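PDB 6JV4: VMB-1 from Vibrio alginolyticus, which is a zinc-dependent subclass B1 metallo-beta-lactamase that probably hydrolyses beta-lactam antibiotics to substituted beta-amino acids, a route to antibiotic resistance. Local coordinates for residues T81-D86 with T176-I181; L106-L111 with S120-S125; V137-A142 with D147-W152; G162-S167 with S182-S187; N186-V191 with S212-T217. All coordinates share one frame; numbering follows the deposited sequence.

Contact 1 of 5, residues T81-D86 with T176-I181; sequences THFHED and TGDANI. With ZN (zinc ion), chain E; ZN (zinc ion), chain F.
The imidazole of His84 points its NE2 edge at the carboxylate of Asp178, and the two flat groups are twisted 43° against each other. The hydrogen bond from His84 NE2 to Asp178 OD2 is 2.7 Å and nearly straight, 166° at the hydrogen. OD2 lies close to the imidazole plane and accepts through its anti lone pair. At the other nitrogen, His84 ND1 binds a zinc ion at 2.0 Å, so the ring is held at both ends and its rotation fixed. With chi1 at -69°, His84 CG lies anti to the carbonyl carbon, which carries the ring from the N-cap of helix 85-88 toward loop 176-181. Segment 81-86 carries the HxHxD zinc motif of the metallo-beta-lactamase fold: His82 NE2 binds the same zinc at 2.1 Å, with His144 as third protein ligand, while Asp86 OD2 binds the second zinc with Cys163 and His205. Asp178, in a type I turn from Thr176 to Ala179, is a second-shell partner, and its negative charge would probably strengthen the imidazole as a zinc donor. Phe83 meets the same oxygen obliquely, Phe83 CZ lying 3.5 Å from Asp178 OD2, and one face of its ring takes His84 CD2 near the rim.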
# COMPACT_ATOMS: atom_id res chain seq x y z
N THR A 81 1.51 2.63 3.63
CA THR A 81 1.61 3.48 2.43
C THR A 81 0.74 4.71 2.54
O THR A 81 0.92 5.60 1.66
CB THR A 81 1.44 2.67 1.15
OG1 THR A 81 0.15 2.06 1.11
CG2 THR A 81 2.56 1.65 1.02
N HIS A 82 -0.19 4.77 3.49
CA HIS A 82 -0.84 6.05 3.84
C HIS A 82 -1.55 5.92 5.18
O HIS A 82 -1.49 4.85 5.75
CB HIS A 82 -1.75 6.61 2.76
CG HIS A 82 -3.04 5.93 2.53
ND1 HIS A 82 -3.11 4.70 1.93
CD2 HIS A 82 -4.32 6.34 2.72
CE1 HIS A 82 -4.39 4.37 1.75
NE2 HIS A 82 -5.15 5.35 2.28
N PHE A 83 -2.03 7.04 5.71
CA PHE A 83 -2.46 7.09 7.13
C PHE A 83 -3.83 6.44 7.33
O PHE A 83 -4.18 6.22 8.51
CB PHE A 83 -2.45 8.52 7.66
CG PHE A 83 -3.62 9.38 7.25
CD1 PHE A 83 -3.66 9.95 6.00
CD2 PHE A 83 -4.67 9.63 8.15
CE1 PHE A 83 -4.71 10.78 5.63
CE2 PHE A 83 -5.71 10.45 7.76
CZ PHE A 83 -5.71 11.06 6.54
N HIS A 84 -4.61 6.17 6.28
CA HIS A 84 -5.96 5.56 6.43
C HIS A 84 -5.83 4.13 7.02
O HIS A 84 -4.81 3.45 6.85
CB HIS A 84 -6.74 5.56 5.12
CG HIS A 84 -7.19 6.90 4.64
ND1 HIS A 84 -7.54 7.11 3.33
CD2 HIS A 84 -7.34 8.08 5.26
CE1 HIS A 84 -7.92 8.36 3.17
NE2 HIS A 84 -7.81 8.99 4.36
N GLU A 85 -6.94 3.61 7.58
CA GLU A 85 -6.99 2.30 8.27
C GLU A 85 -6.76 1.12 7.32
O GLU A 85 -6.23 0.13 7.78
CB GLU A 85 -8.37 2.14 8.94
CG GLU A 85 -8.49 0.90 9.79
CD GLU A 85 -9.94 0.53 10.11
OE1 GLU A 85 -10.85 1.37 9.87
OE2 GLU A 85 -10.14 -0.58 10.60
N ASP A 86 -7.10 1.21 6.04
CA ASP A 86 -6.82 0.07 5.13
C ASP A 86 -5.31 -0.16 4.92
O ASP A 86 -4.91 -1.24 4.44
CB ASP A 86 -7.56 0.20 3.79
CG ASP A 86 -7.26 1.42 2.98
OD1 ASP A 86 -6.74 2.44 3.54
OD2 ASP A 86 -7.59 1.39 1.78
N THR A 176 -12.53 10.78 -1.60
CA THR A 176 -11.68 11.95 -1.90
C THR A 176 -11.68 12.95 -0.77
O THR A 176 -11.09 14.03 -0.97
CB THR A 176 -12.06 12.62 -3.23
OG1 THR A 176 -13.42 13.02 -3.13
CG2 THR A 176 -11.84 11.71 -4.41
N GLY A 177 -12.20 12.58 0.41
CA GLY A 177 -12.25 13.52 1.55
C GLY A 177 -10.90 14.06 1.91
O GLY A 177 -10.81 15.18 2.43
N ASP A 178 -9.83 13.25 1.76
CA ASP A 178 -8.47 13.63 2.14
C ASP A 178 -7.58 13.76 0.90
O ASP A 178 -6.35 13.96 1.06
CB ASP A 178 -7.87 12.60 3.10
CG ASP A 178 -8.60 12.57 4.44
OD1 ASP A 178 -8.88 13.68 4.93
OD2 ASP A 178 -8.83 11.47 4.96
N ALA A 179 -8.19 13.77 -0.29
CA ALA A 179 -7.42 13.78 -1.57
C ALA A 179 -7.03 15.20 -2.02
O ALA A 179 -7.62 16.22 -1.56
CB ALA A 179 -8.24 13.09 -2.62
N ASN A 180 -6.02 15.27 -2.86
CA ASN A 180 -5.56 16.48 -3.57
C ASN A 180 -5.78 16.18 -5.05
O ASN A 180 -4.83 15.66 -5.71
CB ASN A 180 -4.13 16.83 -3.25
CG ASN A 180 -3.78 18.20 -3.76
OD1 ASN A 180 -4.29 18.62 -4.81
ND2 ASN A 180 -2.87 18.85 -3.05
N ILE A 181 -7.00 16.41 -5.52
CA ILE A 181 -7.36 16.03 -6.91
C ILE A 181 -6.50 16.82 -7.91
O ILE A 181 -6.13 16.21 -8.96
CB ILE A 181 -8.88 16.14 -7.16
CG1 ILE A 181 -9.59 15.05 -6.36
CG2 ILE A 181 -9.20 16.02 -8.63
CD1 ILE A 181 -11.10 15.23 -6.25
ZN ZN E . -7.17 5.85 1.83
ZN ZN F . -8.13 2.68 0.25

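Contact 2 of 5, residues L106-L111 with S120-S125; sequences LTNKLL and SDEISS
Asn108 and Glu122 join helix 105-113 to strand 121-123 through one polar bond. The Asn108 ND2 to Glu122 OE1 hydrogen bond measures 3.0 Å, with 162° at the hydrogen. OE1 lies near the amide plane and receives the N-H on its anti lone pair, turned away from OE2; amide and carboxylate planes are 34° apart. Van der Waals contact accompanies this bond. The two side chains run past one another in opposite directions, which puts Glu122 OE1 3.4 Å from Asn108 CB and Glu122 CG 3.8 Å from Asn108 ND2. Glu122 extends beyond CG from a chi1 of -173°, reaching across to the helix from a strand position whose CA is 7.7 Å from the CA of Asn108. Strand 121-123 pairs in parallel with strand 100-104, so the contact lies within a beta-alpha-beta crossover, at the outermost strand of the seven-stranded sheet. The Asn108 amide nitrogen also donates to Ser119 OG. Two acceptors thus share this buried amide, which should limit its rotation; across this contact the carboxylate of Glu122 is met by a neutral donor, a charge-assisted bond and not an ion pair.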
# COMPACT_ATOMS: atom_id res chain seq x y z
N LEU A 106 5.22 12.64 6.85
CA LEU A 106 3.86 13.12 6.53
C LEU A 106 2.82 12.12 7.03
O LEU A 106 1.75 12.56 7.56
CB LEU A 106 3.68 13.33 5.02
CG LEU A 106 4.42 14.49 4.36
CD1 LEU A 106 4.17 14.48 2.85
CD2 LEU A 106 3.98 15.82 4.99
N THR A 107 3.02 10.83 6.83
CA THR A 107 2.05 9.85 7.34
C THR A 107 1.93 10.02 8.87
O THR A 107 0.81 10.00 9.43
CB THR A 107 2.40 8.43 6.89
OG1 THR A 107 2.32 8.38 5.47
CG2 THR A 107 1.50 7.42 7.56
N ASN A 108 3.07 10.11 9.57
CA ASN A 108 3.05 10.17 11.05
C ASN A 108 2.40 11.47 11.51
O ASN A 108 1.63 11.44 12.49
CB ASN A 108 4.44 9.97 11.65
CG ASN A 108 4.84 8.51 11.63
OD1 ASN A 108 4.00 7.59 11.75
ND2 ASN A 108 6.14 8.28 11.50
N LYS A 109 2.60 12.57 10.77
CA LYS A 109 1.86 13.84 11.02
C LYS A 109 0.36 13.54 11.05
O LYS A 109 -0.35 14.03 11.99
CB LYS A 109 2.19 14.92 10.01
CG LYS A 109 1.33 16.18 10.15
CD LYS A 109 1.61 17.21 9.13
CE LYS A 109 1.06 16.90 7.75
NZ LYS A 109 1.39 17.98 6.79
N LEU A 110 -0.13 12.84 10.04
CA LEU A 110 -1.59 12.62 9.87
C LEU A 110 -2.10 11.57 10.84
O LEU A 110 -3.22 11.75 11.36
CB LEU A 110 -1.89 12.31 8.41
CG LEU A 110 -1.57 13.49 7.49
CD1 LEU A 110 -1.74 13.14 6.03
CD2 LEU A 110 -2.43 14.68 7.84
N LEU A 111 -1.28 10.57 11.20
CA LEU A 111 -1.71 9.64 12.26
C LEU A 111 -1.82 10.43 13.56
O LEU A 111 -2.85 10.28 14.29
CB LEU A 111 -0.71 8.50 12.37
CG LEU A 111 -0.71 7.51 11.21
CD1 LEU A 111 0.54 6.63 11.31
CD2 LEU A 111 -1.95 6.65 11.17
N SER A 120 7.14 3.12 14.43
CA SER A 120 8.37 3.05 15.27
C SER A 120 9.52 3.78 14.57
O SER A 120 10.42 4.31 15.23
CB SER A 120 8.69 1.63 15.60
OG SER A 120 9.08 0.85 14.47
N ASP A 121 9.57 3.71 13.24
CA ASP A 121 10.68 4.18 12.41
C ASP A 121 10.13 5.15 11.36
O ASP A 121 9.09 4.83 10.77
CB ASP A 121 11.39 2.99 11.77
CG ASP A 121 12.12 2.19 12.84
OD1 ASP A 121 11.48 1.47 13.58
OD2 ASP A 121 13.30 2.44 13.00
N GLU A 122 10.74 6.34 11.26
CA GLU A 122 10.19 7.39 10.37
C GLU A 122 11.04 7.49 9.11
O GLU A 122 12.30 7.59 9.21
CB GLU A 122 10.10 8.72 11.10
CG GLU A 122 9.38 9.79 10.30
CD GLU A 122 8.84 10.91 11.19
OE1 GLU A 122 7.71 10.81 11.70
OE2 GLU A 122 9.60 11.87 11.39
N ILE A 123 10.39 7.50 7.96
CA ILE A 123 11.09 7.76 6.69
C ILE A 123 11.16 9.26 6.50
O ILE A 123 10.09 9.90 6.45
CB ILE A 123 10.37 7.04 5.55
CG1 ILE A 123 10.40 5.54 5.77
CG2 ILE A 123 10.88 7.47 4.19
CD1 ILE A 123 9.44 4.78 4.85
N SER A 124 12.36 9.81 6.34
CA SER A 124 12.54 11.27 6.32
C SER A 124 13.11 11.72 4.98
O SER A 124 13.77 12.77 4.90
CB SER A 124 13.38 11.70 7.52
OG SER A 124 14.60 10.99 7.48
N SER A 125 12.87 10.97 3.91
CA SER A 125 13.32 11.31 2.54
C SER A 125 12.28 10.88 1.53
O SER A 125 11.40 10.07 1.85
CB SER A 125 14.68 10.70 2.24
OG SER A 125 14.65 9.34 2.60

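Contact 3 of 5, residues V137-A142 with D147-W152; sequences VFYPGA and DNIVVW
Val137 CG1 packs on Ile149 CD1 at 3.7 Å, the closest apolar approach in this antiparallel beta hairpin of strands 135-138 and 150-153. On the same sheet face Val137 CG2 lies 4.3 Å from Val151 CG2, across a non-hydrogen-bonded pair. Phe138 and Val150 occupy the other face and form the hydrogen-bonded pair; their side chains run side by side in the same direction, and Val150 CG2 sits at the edge of the phenyl ring, 4.0 Å from Phe138 CB. Between these layers the backbones are joined by Phe138 N to Val150 O at 2.9 Å and by Val150 N to Phe138 O at 3.0 Å, both about 170° at the hydrogen. Beyond the ladder the regular pairing stops and the chains continue together to the loop that carries His144. With chi1 at 179°, Tyr139 carries its ring forward along the chain, crossing Ile149 at about a right angle, so that Gly141 N lies over the centre of one face. Its hydroxyl bonds to Glu146 O, and Asp147 OD2 bonds to Thr107 OG1. Asn148 O is buried with no hydrogen-bonding partner in the model; Tyr139 CD1 meets it at the ring edge, 3.2 Å away.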
# COMPACT_ATOMS: atom_id res chain seq x y z
N VAL A 137 10.89 2.67 -1.42
CA VAL A 137 9.77 3.63 -1.22
C VAL A 137 9.99 4.87 -2.06
O VAL A 137 11.14 5.39 -2.15
CB VAL A 137 9.66 4.00 0.27
CG1 VAL A 137 8.76 5.21 0.48
CG2 VAL A 137 9.18 2.81 1.07
N PHE A 138 8.95 5.34 -2.71
CA PHE A 138 8.99 6.60 -3.46
C PHE A 138 7.78 7.44 -3.07
O PHE A 138 6.66 6.93 -3.16
CB PHE A 138 9.01 6.39 -4.96
CG PHE A 138 8.98 7.66 -5.77
CD1 PHE A 138 10.00 8.60 -5.69
CD2 PHE A 138 7.96 7.92 -6.66
CE1 PHE A 138 9.98 9.75 -6.47
CE2 PHE A 138 7.96 9.04 -7.47
CZ PHE A 138 8.97 9.98 -7.37
N TYR A 139 8.01 8.67 -2.65
CA TYR A 139 6.91 9.64 -2.43
C TYR A 139 6.73 10.49 -3.68
O TYR A 139 7.59 11.35 -3.98
CB TYR A 139 7.23 10.58 -1.27
CG TYR A 139 6.13 11.59 -1.06
CD1 TYR A 139 4.82 11.22 -0.81
CD2 TYR A 139 6.41 12.95 -1.12
CE1 TYR A 139 3.82 12.15 -0.61
CE2 TYR A 139 5.41 13.89 -0.97
CZ TYR A 139 4.10 13.51 -0.72
OH TYR A 139 3.14 14.50 -0.60
N PRO A 140 5.59 10.34 -4.41
CA PRO A 140 5.40 11.05 -5.68
C PRO A 140 4.77 12.45 -5.54
O PRO A 140 4.66 13.18 -6.51
CB PRO A 140 4.46 10.06 -6.39
CG PRO A 140 3.56 9.60 -5.30
CD PRO A 140 4.52 9.37 -4.16
N GLY A 141 4.29 12.76 -4.34
CA GLY A 141 3.44 13.92 -4.10
C GLY A 141 2.02 13.51 -3.73
O GLY A 141 1.69 12.31 -3.74
N ALA A 142 1.17 14.49 -3.45
CA ALA A 142 -0.21 14.20 -3.01
C ALA A 142 -1.05 13.56 -4.12
O ALA A 142 -0.84 13.86 -5.34
CB ALA A 142 -0.79 15.49 -2.51
N ASP A 147 -0.09 12.14 1.97
CA ASP A 147 1.07 11.34 2.41
C ASP A 147 1.34 10.10 1.56
O ASP A 147 2.36 9.44 1.81
CB ASP A 147 0.92 10.93 3.87
CG ASP A 147 -0.28 10.04 4.10
OD1 ASP A 147 -1.32 10.32 3.50
OD2 ASP A 147 -0.15 9.09 4.86
N ASN A 148 0.50 9.76 0.60
CA ASN A 148 0.55 8.44 -0.05
C ASN A 148 1.95 8.17 -0.66
O ASN A 148 2.50 9.09 -1.34
CB ASN A 148 -0.59 8.24 -1.06
CG ASN A 148 -0.78 9.32 -2.11
OD1 ASN A 148 0.19 10.07 -2.47
ND2 ASN A 148 -1.99 9.43 -2.57
N ILE A 149 2.50 6.99 -0.43
CA ILE A 149 3.75 6.52 -1.08
C ILE A 149 3.47 5.29 -1.92
O ILE A 149 2.48 4.58 -1.72
CB ILE A 149 4.82 6.21 -0.00
CG1 ILE A 149 4.32 5.26 1.07
CG2 ILE A 149 5.33 7.51 0.61
CD1 ILE A 149 5.41 4.67 1.95
N VAL A 150 4.39 5.01 -2.85
CA VAL A 150 4.37 3.75 -3.60
C VAL A 150 5.63 2.97 -3.22
O VAL A 150 6.60 3.57 -2.71
CB VAL A 150 4.25 3.99 -5.11
CG1 VAL A 150 2.96 4.76 -5.44
CG2 VAL A 150 5.49 4.67 -5.68
N VAL A 151 5.60 1.69 -3.52
CA VAL A 151 6.74 0.82 -3.19
C VAL A 151 7.08 0.02 -4.42
O VAL A 151 6.19 -0.64 -4.96
CB VAL A 151 6.46 -0.07 -1.98
CG1 VAL A 151 7.73 -0.83 -1.60
CG2 VAL A 151 5.92 0.75 -0.81
N TRP A 152 8.33 0.10 -4.85
CA TRP A 152 8.86 -0.59 -6.04
C TRP A 152 9.68 -1.80 -5.66
O TRP A 152 10.49 -1.68 -4.78
CB TRP A 152 9.73 0.39 -6.81
CG TRP A 152 10.43 -0.13 -8.03
CD1 TRP A 152 11.78 -0.06 -8.23
CD2 TRP A 152 9.88 -0.66 -9.25
NE1 TRP A 152 12.11 -0.52 -9.47
CE2 TRP A 152 10.97 -0.92 -10.12
CE3 TRP A 152 8.59 -0.95 -9.72
CZ2 TRP A 152 10.79 -1.36 -11.43
CZ3 TRP A 152 8.41 -1.44 -10.99
CH2 TRP A 152 9.50 -1.64 -11.86

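Contact 4 of 5, residues G162-S167 with S182-S187; sequences GCFVKS and SEWPNS. With ZN (zinc ion), chain F.
Phe164 and Trp184 bring the zinc-ligand loop 162-167 against the N-terminal part of helix 184-194, an alpha helix that lies over the smaller, five-stranded sheet of the alpha-beta/beta-alpha metallo-beta-lactamase sandwich. The planes of the phenyl ring and the five-membered ring of the indole are near parallel, 25° apart, but slid so that the rings barely overlap, with centroids 4.8 Å apart. The side chains slide past each other in opposite directions, so that contact is made by Phe164 CE1 on Trp184 CD1 at 3.6 Å, and Trp184 NE1 stands over one face of the phenyl ring. Further along the helix Ser187 CB abuts the ring edge, 3.7 Å from Phe164 CZ; the hydroxyl of Ser187 bonds instead to Ala142 O.

Hydrogen bonding adds direction to this packing. The indole N-H donates to the backbone oxygen of the same residue whose ring NE1 overhangs, Trp184 NE1 to Phe164 O at 2.9 Å, with the acceptor near the indole plane and the donor in the carbonyl plane, on a lone pair. The bond is clearly bent, 144° at the hydrogen. Phe164 lies within a type I turn from Gly162 to Val165, closed by Val165 N to Gly162 O at 3.0 Å.

Metal coordination begins one residue earlier. Cys163 completes the protein ligands of its zinc with Asp86 and His205, and the indole partner is thus one peptide from the metal site. With chi1 at -66°, Cys163 SG reaches the zinc ion at 2.4 Å.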
# COMPACT_ATOMS: atom_id res chain seq x y z
N GLY A 162 -0.78 1.15 -3.96
CA GLY A 162 -1.66 1.47 -2.84
C GLY A 162 -2.83 2.30 -3.30
O GLY A 162 -3.22 2.25 -4.51
N CYS A 163 -3.41 3.08 -2.41
CA CYS A 163 -4.66 3.80 -2.76
C CYS A 163 -4.43 4.99 -3.69
O CYS A 163 -5.41 5.53 -4.19
CB CYS A 163 -5.44 4.15 -1.52
SG CYS A 163 -6.00 2.61 -0.74
N PHE A 164 -3.17 5.36 -3.95
CA PHE A 164 -2.79 6.33 -4.99
C PHE A 164 -3.12 5.80 -6.38
O PHE A 164 -3.21 6.66 -7.33
CB PHE A 164 -1.29 6.54 -4.86
CG PHE A 164 -0.66 7.53 -5.80
CD1 PHE A 164 -0.87 8.89 -5.62
CD2 PHE A 164 0.19 7.09 -6.80
CE1 PHE A 164 -0.26 9.81 -6.45
CE2 PHE A 164 0.74 8.02 -7.68
CZ PHE A 164 0.55 9.37 -7.48
N VAL A 165 -3.23 4.48 -6.55
CA VAL A 165 -3.55 3.89 -7.89
C VAL A 165 -4.92 3.20 -7.81
O VAL A 165 -5.15 2.36 -6.93
CB VAL A 165 -2.46 2.92 -8.37
CG1 VAL A 165 -2.80 2.30 -9.71
CG2 VAL A 165 -1.10 3.63 -8.38
N LYS A 166 -5.80 3.57 -8.75
CA LYS A 166 -7.12 2.92 -8.87
C LYS A 166 -7.00 1.72 -9.82
O LYS A 166 -6.09 1.66 -10.65
CB LYS A 166 -8.15 3.92 -9.42
CG LYS A 166 -8.25 5.23 -8.65
CD LYS A 166 -8.54 5.05 -7.17
CE LYS A 166 -9.90 4.50 -6.84
NZ LYS A 166 -10.15 4.52 -5.37
N SER A 167 -7.96 0.82 -9.74
CA SER A 167 -8.00 -0.31 -10.66
C SER A 167 -8.47 0.19 -12.03
O SER A 167 -9.10 1.23 -12.14
CB SER A 167 -8.89 -1.42 -10.16
OG SER A 167 -10.25 -1.03 -10.27
N SER A 182 -6.23 18.12 -7.64
CA SER A 182 -5.41 18.98 -8.53
C SER A 182 -4.01 18.43 -8.68
O SER A 182 -3.49 18.52 -9.77
CB SER A 182 -5.35 20.42 -8.02
OG SER A 182 -6.64 20.94 -8.22
N GLU A 183 -3.41 17.91 -7.61
CA GLU A 183 -2.00 17.47 -7.63
C GLU A 183 -1.92 16.06 -8.19
O GLU A 183 -0.85 15.71 -8.77
CB GLU A 183 -1.36 17.55 -6.24
CG GLU A 183 0.15 17.45 -6.25
CD GLU A 183 0.90 18.58 -6.97
OE1 GLU A 183 0.26 19.63 -7.29
OE2 GLU A 183 2.06 18.35 -7.37
N TRP A 184 -2.96 15.24 -8.04
CA TRP A 184 -2.85 13.79 -8.31
C TRP A 184 -2.27 13.50 -9.70
O TRP A 184 -1.42 12.63 -9.86
CB TRP A 184 -4.20 13.13 -8.11
CG TRP A 184 -4.21 11.66 -7.80
CD1 TRP A 184 -3.29 10.68 -8.13
CD2 TRP A 184 -5.28 10.99 -7.13
NE1 TRP A 184 -3.73 9.46 -7.72
CE2 TRP A 184 -4.94 9.61 -7.09
CE3 TRP A 184 -6.48 11.41 -6.54
CZ2 TRP A 184 -5.76 8.65 -6.53
CZ3 TRP A 184 -7.23 10.47 -5.89
CH2 TRP A 184 -6.90 9.12 -5.92
N PRO A 185 -2.71 14.15 -10.79
CA PRO A 185 -2.15 13.81 -12.10
C PRO A 185 -0.66 14.11 -12.23
O PRO A 185 0.05 13.37 -12.91
CB PRO A 185 -2.97 14.66 -13.05
CG PRO A 185 -4.22 15.04 -12.29
CD PRO A 185 -3.80 15.13 -10.85
N ASN A 186 -0.18 15.19 -11.62
CA ASN A 186 1.26 15.54 -11.63
C ASN A 186 2.03 14.49 -10.82
O ASN A 186 3.06 13.98 -11.25
CB ASN A 186 1.52 16.94 -11.07
CG ASN A 186 2.97 17.36 -11.26
OD1 ASN A 186 3.50 17.32 -12.37
ND2 ASN A 186 3.63 17.74 -10.18
N SER A 187 1.54 14.16 -9.64
CA SER A 187 2.19 13.10 -8.83
C SER A 187 2.24 11.80 -9.63
O SER A 187 3.24 11.10 -9.59
CB SER A 187 1.41 12.92 -7.56
OG SER A 187 1.41 14.16 -6.84
ZN ZN F . -8.13 2.68 0.25

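Contact 5 of 5, residues N186-V191 with S212-T217; sequences NSMQKV and SLLKHT
Met188 meets Leu214 and Thr217 with successive atoms of its side chain, where helix 184-194 and helix 212-226 run nearly antiparallel. The axes of the two short segments approach to 9.7 Å, with 165° between their N-to-C directions. Met188 CG stands opposite the backbone N (chi1 -169°), and bends at chi2 and chi3, near 60° each, curl the chain so that CG, SD and CE all face helix 212-226. Its CG lies 3.3 Å from Leu214 O, its SD 3.8 Å from Leu214 CD2, and its methyl CE 3.6 Å from Thr217 CG2. One turn on, Val191 crosses Leu214 at about a right angle, Val191 CG1 lying 4.0 Å from Leu214 CD1. Phe164 of the zinc-ligand loop touches Met188 and Val191, while Leu159 and Val201 of the smaller sheet reach Leu214. Thr217 turns its methyl to the methionine and its hydroxyl to its own helix, where Thr217 OG1 donates to Leu213 O at 3.0 Å; the same hydroxyl is hydrogen-bonded by Lys166 N. No hydrogen bond crosses between the two segments, which meet by van der Waals contact, including Met188 CG on Leu214 O; Gln189 bonds to Gln218 just beyond, and the Thr217 hydroxyl is satisfied without a partner across the contact.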
# COMPACT_ATOMS: atom_id res chain seq x y z
N ASN A 186 -0.18 15.19 -11.62
CA ASN A 186 1.26 15.54 -11.63
C ASN A 186 2.03 14.49 -10.82
O ASN A 186 3.06 13.98 -11.25
CB ASN A 186 1.52 16.94 -11.07
CG ASN A 186 2.97 17.36 -11.26
OD1 ASN A 186 3.50 17.32 -12.37
ND2 ASN A 186 3.63 17.74 -10.18
N SER A 187 1.54 14.16 -9.64
CA SER A 187 2.19 13.10 -8.83
C SER A 187 2.24 11.80 -9.63
O SER A 187 3.24 11.10 -9.59
CB SER A 187 1.41 12.92 -7.56
OG SER A 187 1.41 14.16 -6.84
N MET A 188 1.14 11.46 -10.29
CA MET A 188 1.07 10.23 -11.11
C MET A 188 2.11 10.26 -12.26
O MET A 188 2.71 9.18 -12.56
CB MET A 188 -0.33 9.98 -11.66
CG MET A 188 -0.46 8.57 -12.28
SD MET A 188 -0.10 7.22 -11.10
CE MET A 188 -1.48 7.40 -9.99
N GLN A 189 2.28 11.42 -12.90
CA GLN A 189 3.28 11.53 -13.98
C GLN A 189 4.66 11.20 -13.44
O GLN A 189 5.46 10.58 -14.17
CB GLN A 189 3.25 12.88 -14.68
CG GLN A 189 4.03 12.83 -15.99
CD GLN A 189 3.38 11.93 -17.00
OE1 GLN A 189 2.16 11.95 -17.19
NE2 GLN A 189 4.20 11.18 -17.73
N LYS A 190 4.99 11.61 -12.19
CA LYS A 190 6.31 11.26 -11.61
C LYS A 190 6.47 9.75 -11.54
O LYS A 190 7.56 9.23 -11.86
CB LYS A 190 6.47 11.94 -10.24
CG LYS A 190 6.50 13.45 -10.36
CD LYS A 190 6.73 14.11 -9.04
CE LYS A 190 6.69 15.61 -9.17
NZ LYS A 190 6.37 16.18 -7.84
N VAL A 191 5.41 9.04 -11.14
CA VAL A 191 5.44 7.57 -11.03
C VAL A 191 5.57 6.97 -12.43
O VAL A 191 6.34 6.05 -12.59
CB VAL A 191 4.22 7.06 -10.25
CG1 VAL A 191 4.17 5.54 -10.24
CG2 VAL A 191 4.26 7.62 -8.85
N SER A 212 -0.98 0.40 -17.40
CA SER A 212 -2.16 1.19 -17.81
C SER A 212 -2.93 1.66 -16.57
O SER A 212 -3.61 2.68 -16.67
CB SER A 212 -3.04 0.47 -18.78
OG SER A 212 -3.75 -0.58 -18.19
N LEU A 213 -2.81 0.99 -15.41
CA LEU A 213 -3.55 1.47 -14.22
C LEU A 213 -3.08 2.88 -13.88
O LEU A 213 -3.87 3.66 -13.37
CB LEU A 213 -3.38 0.54 -13.02
CG LEU A 213 -4.32 -0.67 -12.96
CD1 LEU A 213 -4.21 -1.56 -14.19
CD2 LEU A 213 -4.06 -1.47 -11.70
N LEU A 214 -1.81 3.18 -14.06
CA LEU A 214 -1.29 4.51 -13.74
C LEU A 214 -1.95 5.56 -14.65
O LEU A 214 -2.31 6.63 -14.19
CB LEU A 214 0.22 4.53 -13.93
CG LEU A 214 1.05 3.53 -13.14
CD1 LEU A 214 2.51 3.77 -13.46
CD2 LEU A 214 0.77 3.57 -11.65
N LYS A 215 -1.98 5.26 -15.95
CA LYS A 215 -2.55 6.18 -16.97
C LYS A 215 -4.05 6.35 -16.71
O LYS A 215 -4.56 7.48 -16.86
CB LYS A 215 -2.29 5.64 -18.38
CG LYS A 215 -0.86 5.79 -18.88
CD LYS A 215 0.15 5.05 -18.02
CE LYS A 215 1.57 5.20 -18.52
NZ LYS A 215 1.80 4.43 -19.76
N HIS A 216 -4.72 5.26 -16.33
CA HIS A 216 -6.18 5.30 -16.06
C HIS A 216 -6.43 6.23 -14.88
O HIS A 216 -7.34 7.05 -14.93
CB HIS A 216 -6.71 3.88 -15.82
CG HIS A 216 -8.17 3.86 -15.55
ND1 HIS A 216 -9.11 4.39 -16.47
CD2 HIS A 216 -8.85 3.57 -14.43
CE1 HIS A 216 -10.33 4.27 -15.93
NE2 HIS A 216 -10.18 3.79 -14.67
N THR A 217 -5.70 6.03 -13.79
CA THR A 217 -5.85 6.84 -12.57
C THR A 217 -5.57 8.32 -12.87
O THR A 217 -6.35 9.20 -12.41
CB THR A 217 -4.93 6.34 -11.44
OG1 THR A 217 -5.38 5.01 -11.17
CG2 THR A 217 -5.04 7.22 -10.22

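Contacts 3, 4 and 5 are buried; contact 1 lies at the surface and contact 2 is partly buried. Contacts 4 and 5 overlap at Asn186 and Ser187 on helix 184-194, and a hydrogen bond between loop 162-167 and helix 212-226 links them further. Contacts 1 and 4 supply ligands to the same zinc ion, whereas contact 3 backs the site through Asp147, which touches His82 and bonds to Thr107 of contact 2. Chemistry follows place: single side-chain bonds to carboxylates dominate contacts 1 and 2, a backbone ladder contact 3, aromatic packing with one indole bond contact 4, and mainly apolar packing contact 5, farthest in centre from contact 2 at 24 Å.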